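Local coordinates for protein endosialidase (Enterobacteria phage phi92, PDB 4HIZ) that hydrolyses polysialic acid, cleaving alpha-2,8 and alpha-2,9 linkages within the polymer as a phage endosialidase, at residues Y309-Y323 with R336-P350. Numbering follows the deposited sequence.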
loop_
_atom_site.group_PDB
_atom_site.type_symbol
_atom_site.label_atom_id
_atom_site.label_comp_id
_atom_site.label_asym_id
_atom_site.label_seq_id
_atom_site.Cartn_x
_atom_site.Cartn_y
_atom_site.Cartn_z
ATOM N N TYR A 309 -9.042 -28.315 25.388
ATOM C CA TYR A 309 -8.219 -27.679 26.434
ATOM C C TYR A 309 -7.176 -28.651 26.958
ATOM O O TYR A 309 -7.269 -29.882 26.748
ATOM C CB TYR A 309 -9.090 -27.210 27.637
ATOM C CG TYR A 309 -9.389 -28.329 28.649
ATOM C CD1 TYR A 309 -10.412 -29.254 28.403
ATOM C CD2 TYR A 309 -8.643 -28.448 29.814
ATOM C CE1 TYR A 309 -10.714 -30.262 29.310
ATOM C CE2 TYR A 309 -8.920 -29.480 30.724
ATOM C CZ TYR A 309 -9.950 -30.373 30.455
ATOM O OH TYR A 309 -10.230 -31.406 31.351
ATOM N N HIS A 310 -6.166 -28.099 27.605
ATOM C CA HIS A 310 -5.268 -28.965 28.372
ATOM C C HIS A 310 -4.701 -28.217 29.563
ATOM O O HIS A 310 -4.705 -26.963 29.629
ATOM C CB HIS A 310 -4.123 -29.489 27.458
ATOM C CG HIS A 310 -3.003 -28.513 27.244
ATOM N ND1 HIS A 310 -3.080 -27.464 26.355
ATOM C CD2 HIS A 310 -1.768 -28.443 27.804
ATOM C CE1 HIS A 310 -1.936 -26.790 26.365
ATOM N NE2 HIS A 310 -1.126 -27.354 27.250
ATOM N N ASN A 311 -4.229 -29.017 30.520
ATOM C CA ASN A 311 -3.399 -28.541 31.602
ATOM C C ASN A 311 -2.019 -29.116 31.330
ATOM O O ASN A 311 -1.846 -30.351 31.359
ATOM C CB ASN A 311 -3.944 -29.067 32.946
ATOM C CG ASN A 311 -2.839 -29.210 33.995
ATOM O OD1 ASN A 311 -1.908 -28.395 34.038
ATOM N ND2 ASN A 311 -2.935 -30.258 34.846
ATOM N N GLY A 312 -1.043 -28.242 31.044
ATOM C CA GLY A 312 0.342 -28.669 30.887
ATOM C C GLY A 312 1.264 -28.062 31.933
ATOM O O GLY A 312 2.491 -28.108 31.783
ATOM N N ASP A 313 0.671 -27.509 32.999
ATOM C CA ASP A 313 1.405 -26.759 34.024
ATOM C C ASP A 313 1.624 -27.584 35.286
ATOM O O ASP A 313 2.671 -27.475 35.939
ATOM C CB ASP A 313 0.657 -25.473 34.415
ATOM C CG ASP A 313 0.847 -24.342 33.397
ATOM O OD1 ASP A 313 1.951 -23.752 33.371
ATOM O OD2 ASP A 313 -0.098 -24.019 32.629
ATOM N N ILE A 314 0.629 -28.397 35.628
ATOM C CA ILE A 314 0.676 -29.173 36.882
ATOM C C ILE A 314 0.596 -30.667 36.565
ATOM O O ILE A 314 -0.316 -31.100 35.880
ATOM C CB ILE A 314 -0.546 -28.845 37.775
ATOM C CG1 ILE A 314 -0.797 -27.330 37.876
ATOM C CG2 ILE A 314 -0.400 -29.503 39.160
ATOM C CD1 ILE A 314 0.342 -26.519 38.500
ATOM N N SER A 315 1.546 -31.471 37.028
ATOM C CA SER A 315 1.388 -32.912 36.877
ATOM C C SER A 315 0.379 -33.359 37.927
ATOM O O SER A 315 0.434 -32.894 39.047
ATOM C CB SER A 315 2.695 -33.667 37.114
ATOM O OG SER A 315 3.576 -33.448 36.042
ATOM N N PRO A 316 -0.524 -34.275 37.575
ATOM C CA PRO A 316 -0.682 -34.965 36.287
ATOM C C PRO A 316 -1.385 -34.075 35.264
ATOM O O PRO A 316 -2.310 -33.349 35.614
ATOM C CB PRO A 316 -1.553 -36.177 36.652
ATOM C CG PRO A 316 -2.383 -35.679 37.811
ATOM C CD PRO A 316 -1.464 -34.769 38.599
ATOM N N ARG A 317 -0.926 -34.123 34.015
ATOM C CA ARG A 317 -1.599 -33.360 32.953
ATOM C C ARG A 317 -3.026 -33.852 32.743
ATOM O O ARG A 317 -3.344 -35.022 33.017
ATOM C CB ARG A 317 -0.850 -33.506 31.629
ATOM C CG ARG A 317 0.505 -32.830 31.627
ATOM C CD ARG A 317 0.996 -32.567 30.221
ATOM N NE ARG A 317 2.314 -31.979 30.332
ATOM C CZ ARG A 317 2.890 -31.285 29.389
ATOM N NH1 ARG A 317 2.246 -31.093 28.243
ATOM N NH2 ARG A 317 4.103 -30.785 29.600
ATOM N N ARG A 318 -3.888 -32.965 32.241
ATOM C CA ARG A 318 -5.206 -33.366 31.743
ATOM C C ARG A 318 -5.357 -32.781 30.346
ATOM O O ARG A 318 -4.849 -31.693 30.087
ATOM C CB ARG A 318 -6.344 -32.822 32.611
ATOM C CG ARG A 318 -6.693 -33.687 33.853
ATOM C CD ARG A 318 -5.687 -33.460 34.933
ATOM N NE ARG A 318 -6.053 -34.209 36.157
ATOM C CZ ARG A 318 -5.707 -35.469 36.380
ATOM N NH1 ARG A 318 -4.982 -36.110 35.463
ATOM N NH2 ARG A 318 -6.067 -36.081 37.522
ATOM N N LEU A 319 -6.024 -33.500 29.453
ATOM C CA LEU A 319 -6.259 -32.956 28.111
ATOM C C LEU A 319 -7.619 -33.470 27.685
ATOM O O LEU A 319 -7.956 -34.647 27.921
ATOM C CB LEU A 319 -5.176 -33.490 27.182
ATOM C CG LEU A 319 -5.254 -32.953 25.741
ATOM C CD1 LEU A 319 -3.830 -32.788 25.125
ATOM C CD2 LEU A 319 -6.128 -33.826 24.831
ATOM N N GLY A 320 -8.415 -32.617 27.048
ATOM C CA GLY A 320 -9.683 -33.128 26.552
ATOM C C GLY A 320 -10.516 -32.006 26.001
ATOM O O GLY A 320 -9.990 -31.099 25.321
ATOM N N ILE A 321 -11.818 -32.052 26.299
ATOM C CA ILE A 321 -12.733 -31.046 25.774
ATOM C C ILE A 321 -13.566 -30.423 26.880
ATOM O O ILE A 321 -13.811 -31.041 27.918
ATOM C CB ILE A 321 -13.662 -31.643 24.698
ATOM C CG1 ILE A 321 -14.672 -32.654 25.303
ATOM C CG2 ILE A 321 -12.804 -32.286 23.558
ATOM C CD1 ILE A 321 -15.651 -33.200 24.257
ATOM N N LEU A 322 -13.996 -29.192 26.651
ATOM C CA LEU A 322 -15.083 -28.606 27.423
ATOM C C LEU A 322 -16.321 -28.771 26.559
ATOM O O LEU A 322 -16.406 -28.200 25.453
ATOM C CB LEU A 322 -14.821 -27.125 27.695
ATOM C CG LEU A 322 -13.436 -26.828 28.322
ATOM C CD1 LEU A 322 -13.315 -25.335 28.569
ATOM C CD2 LEU A 322 -13.212 -27.608 29.653
ATOM N N TYR A 323 -17.293 -29.532 27.061
ATOM C CA TYR A 323 -18.482 -29.849 26.294
ATOM C C TYR A 323 -19.664 -28.984 26.761
ATOM O O TYR A 323 -20.044 -29.024 27.928
ATOM C CB TYR A 323 -18.797 -31.356 26.427
ATOM C CG TYR A 323 -20.142 -31.740 25.867
ATOM C CD1 TYR A 323 -20.309 -32.026 24.531
ATOM C CD2 TYR A 323 -21.253 -31.800 26.699
ATOM C CE1 TYR A 323 -21.566 -32.362 24.037
ATOM C CE2 TYR A 323 -22.491 -32.121 26.218
ATOM C CZ TYR A 323 -22.651 -32.405 24.898
ATOM O OH TYR A 323 -23.939 -32.733 24.472
ATOM N N ARG A 336 -16.101 -31.108 31.630
ATOM C CA ARG A 336 -14.779 -31.507 31.161
ATOM C C ARG A 336 -14.802 -32.997 30.860
ATOM O O ARG A 336 -15.205 -33.822 31.723
ATOM C CB ARG A 336 -13.732 -31.224 32.232
ATOM C CG ARG A 336 -13.638 -29.764 32.649
ATOM C CD ARG A 336 -12.417 -29.561 33.553
ATOM N NE ARG A 336 -12.401 -28.206 34.095
ATOM C CZ ARG A 336 -11.297 -27.538 34.385
ATOM N NH1 ARG A 336 -10.115 -28.113 34.195
ATOM N NH2 ARG A 336 -11.385 -26.311 34.892
ATOM N N ARG A 337 -14.387 -33.361 29.656
ATOM C CA ARG A 337 -14.286 -34.764 29.259
ATOM C C ARG A 337 -12.876 -35.034 28.781
ATOM O O ARG A 337 -12.441 -34.444 27.776
ATOM C CB ARG A 337 -15.316 -35.067 28.170
ATOM C CG ARG A 337 -16.775 -34.925 28.713
ATOM C CD ARG A 337 -17.824 -35.031 27.648
ATOM N NE ARG A 337 -19.151 -34.895 28.273
ATOM C CZ ARG A 337 -20.299 -35.103 27.658
ATOM N NH1 ARG A 337 -20.311 -35.478 26.397
ATOM N NH2 ARG A 337 -21.438 -34.969 28.333
ATOM N N THR A 338 -12.152 -35.888 29.486
ATOM C CA THR A 338 -10.704 -36.021 29.214
ATOM C C THR A 338 -10.346 -37.321 28.509
ATOM O O THR A 338 -11.086 -38.322 28.587
ATOM C CB THR A 338 -9.870 -35.945 30.520
ATOM O OG1 THR A 338 -10.305 -36.957 31.431
ATOM C CG2 THR A 338 -10.037 -34.571 31.181
ATOM N N ILE A 339 -9.210 -37.302 27.818
ATOM C CA ILE A 339 -8.645 -38.528 27.281
ATOM C C ILE A 339 -7.819 -39.196 28.387
ATOM O O ILE A 339 -7.563 -38.596 29.444
ATOM C CB ILE A 339 -7.779 -38.250 26.023
ATOM C CG1 ILE A 339 -6.497 -37.464 26.374
ATOM C CG2 ILE A 339 -8.618 -37.521 24.978
ATOM C CD1 ILE A 339 -5.512 -37.368 25.162
ATOM N N SER A 340 -7.435 -40.442 28.166
ATOM C CA SER A 340 -6.702 -41.235 29.156
ATOM C C SER A 340 -5.353 -40.621 29.509
ATOM O O SER A 340 -4.713 -39.994 28.650
ATOM C CB SER A 340 -6.476 -42.644 28.601
ATOM O OG SER A 340 -7.710 -43.283 28.286
ATOM N N GLN A 341 -4.883 -40.861 30.731
ATOM C CA GLN A 341 -3.627 -40.294 31.187
ATOM C C GLN A 341 -2.461 -40.684 30.272
ATOM O O GLN A 341 -1.556 -39.871 30.012
ATOM C CB GLN A 341 -3.351 -40.777 32.625
ATOM C CG GLN A 341 -2.230 -39.973 33.276
ATOM C CD GLN A 341 -2.680 -38.555 33.505
ATOM O OE1 GLN A 341 -3.659 -38.321 34.228
ATOM N NE2 GLN A 341 -1.996 -37.598 32.883
ATOM N N GLU A 342 -2.499 -41.919 29.777
ATOM C CA GLU A 342 -1.444 -42.447 28.905
ATOM C C GLU A 342 -1.172 -41.520 27.719
ATOM O O GLU A 342 -0.023 -41.359 27.284
ATOM C CB GLU A 342 -1.858 -43.828 28.383
ATOM C CG GLU A 342 -0.931 -44.435 27.368
ATOM C CD GLU A 342 -1.290 -45.864 26.994
ATOM O OE1 GLU A 342 -2.342 -46.367 27.448
ATOM O OE2 GLU A 342 -0.511 -46.493 26.242
ATOM N N TYR A 343 -2.239 -40.941 27.183
ATOM C CA TYR A 343 -2.131 -40.124 25.963
ATOM C C TYR A 343 -2.137 -38.627 26.272
ATOM O O TYR A 343 -1.774 -37.818 25.423
ATOM C CB TYR A 343 -3.273 -40.507 25.013
ATOM C CG TYR A 343 -3.137 -41.940 24.554
ATOM C CD1 TYR A 343 -2.192 -42.287 23.585
ATOM C CD2 TYR A 343 -3.887 -42.968 25.154
ATOM C CE1 TYR A 343 -2.035 -43.604 23.182
ATOM C CE2 TYR A 343 -3.721 -44.273 24.764
ATOM C CZ TYR A 343 -2.814 -44.590 23.777
ATOM O OH TYR A 343 -2.691 -45.908 23.381
ATOM N N ALA A 344 -2.516 -38.263 27.507
ATOM C CA ALA A 344 -2.430 -36.855 27.950
ATOM C C ALA A 344 -1.020 -36.462 28.398
ATOM O O ALA A 344 -0.659 -35.272 28.354
ATOM C CB ALA A 344 -3.415 -36.585 29.106
ATOM N N ASP A 345 -0.232 -37.437 28.873
ATOM C CA ASP A 345 1.127 -37.124 29.343
ATOM C C ASP A 345 1.897 -36.524 28.170
ATOM O O ASP A 345 1.699 -36.948 27.032
ATOM C CB ASP A 345 1.872 -38.386 29.805
ATOM C CG ASP A 345 1.302 -38.950 31.094
ATOM O OD1 ASP A 345 0.680 -38.165 31.838
ATOM O OD2 ASP A 345 1.500 -40.158 31.383
ATOM N N ASN A 346 2.755 -35.553 28.446
ATOM C CA ASN A 346 3.539 -34.946 27.353
ATOM C C ASN A 346 2.699 -34.504 26.143
ATOM O O ASN A 346 3.129 -34.657 25.000
ATOM C CB ASN A 346 4.591 -35.940 26.865
ATOM C CG ASN A 346 5.464 -36.464 28.000
ATOM O OD1 ASN A 346 5.534 -37.684 28.278
ATOM N ND2 ASN A 346 6.097 -35.550 28.683
ATOM N N ALA A 347 1.526 -33.946 26.403
ATOM C CA ALA A 347 0.604 -33.568 25.324
ATOM C C ALA A 347 -0.037 -32.214 25.600
ATOM O O ALA A 347 -0.083 -31.754 26.752
ATOM C CB ALA A 347 -0.457 -34.677 25.130
ATOM N N ALA A 348 -0.550 -31.586 24.537
ATOM C CA ALA A 348 -1.124 -30.247 24.619
ATOM C C ALA A 348 -2.025 -30.026 23.413
ATOM O O ALA A 348 -2.001 -30.816 22.459
ATOM C CB ALA A 348 0.014 -29.198 24.562
ATOM N N GLU A 349 -2.812 -28.948 23.480
ATOM C CA GLU A 349 -3.412 -28.337 22.287
ATOM C C GLU A 349 -4.120 -29.297 21.360
ATOM O O GLU A 349 -3.737 -29.453 20.193
ATOM C CB GLU A 349 -2.325 -27.563 21.530
ATOM C CG GLU A 349 -1.905 -26.331 22.318
ATOM C CD GLU A 349 -0.727 -25.576 21.704
ATOM O OE1 GLU A 349 -0.207 -25.999 20.644
ATOM O OE2 GLU A 349 -0.305 -24.559 22.306
ATOM N N PRO A 350 -5.182 -29.934 21.856
ATOM C CA PRO A 350 -5.972 -30.815 20.992
ATOM C C PRO A 350 -6.678 -30.059 19.862
ATOM O O PRO A 350 -7.255 -29.001 20.115
ATOM C CB PRO A 350 -7.022 -31.403 21.945
ATOM C CG PRO A 350 -7.152 -30.338 23.039
ATOM C CD PRO A 350 -5.726 -29.849 23.228
HETATM O O HOH W 1 -9.323 -30.944 33.763
HETATM O O HOH W 2 1.334 -35.828 33.298
HETATM O O HOH W 3 -6.521 -36.238 30.520
#
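Tyr323 holds CG anti to the backbone N (chi1 170°), and the extended chain of Arg337, from CG to NE, brings its guanidinium over the ring. The guanidinium lies flat over one face, with the planes 10° apart. This is a cation-pi stack, with Arg337 CZ 4.0 Å from the Tyr323 ring centroid. Arg337 NH1 also bonds to Leu381 O, which probably helps fix the rotation of the group. Next to the stack, strands 318-323 and 336-338 pair antiparallel in one sheet of the catalytic beta-propeller domain. Ile321 and Arg337 are a hydrogen-bonded pair, and Ile339 N donates to Leu319 O at 2.9 Å.

The chain then turns through helix 341-344 into strand 347-350, the start of the next sheet. Leu319 CD2 meets Ile339 CD1 at 3.6 Å and touches Pro350 CB at 3.9 Å, while its CD1 packs on Ala347 CB. Ala348 CB sits over one face of the His310 ring in a CH-pi contact.

The loop end is polar. Gln341 is bent at chi2 (68°), and its NE2 donates to Arg317 O at 2.9 Å and to Asp345 OD1. Arg318 NH1 reaches Arg317 O from the opposite face of the carbonyl plane, and bonds weakly to Gln341 OE1. Asp286 forms a salt bridge with Arg318 NE. Arg317 NH1 donates to Ala347 O at 2.8 Å, from above that carbonyl plane. Water 1 joins Tyr309 OH to Arg336 NH1, and Arg336 NH2 bonds to Leu287 O.

The next sheet is thus joined by apolar packing around Leu319, the His310-Ala348 CH-pi contact and the Arg317 bond to Ala347 O. Gln341 ties the connecting helix to the loop before strand 318-323, and its two NE2 bonds probably hold the amide in one orientation.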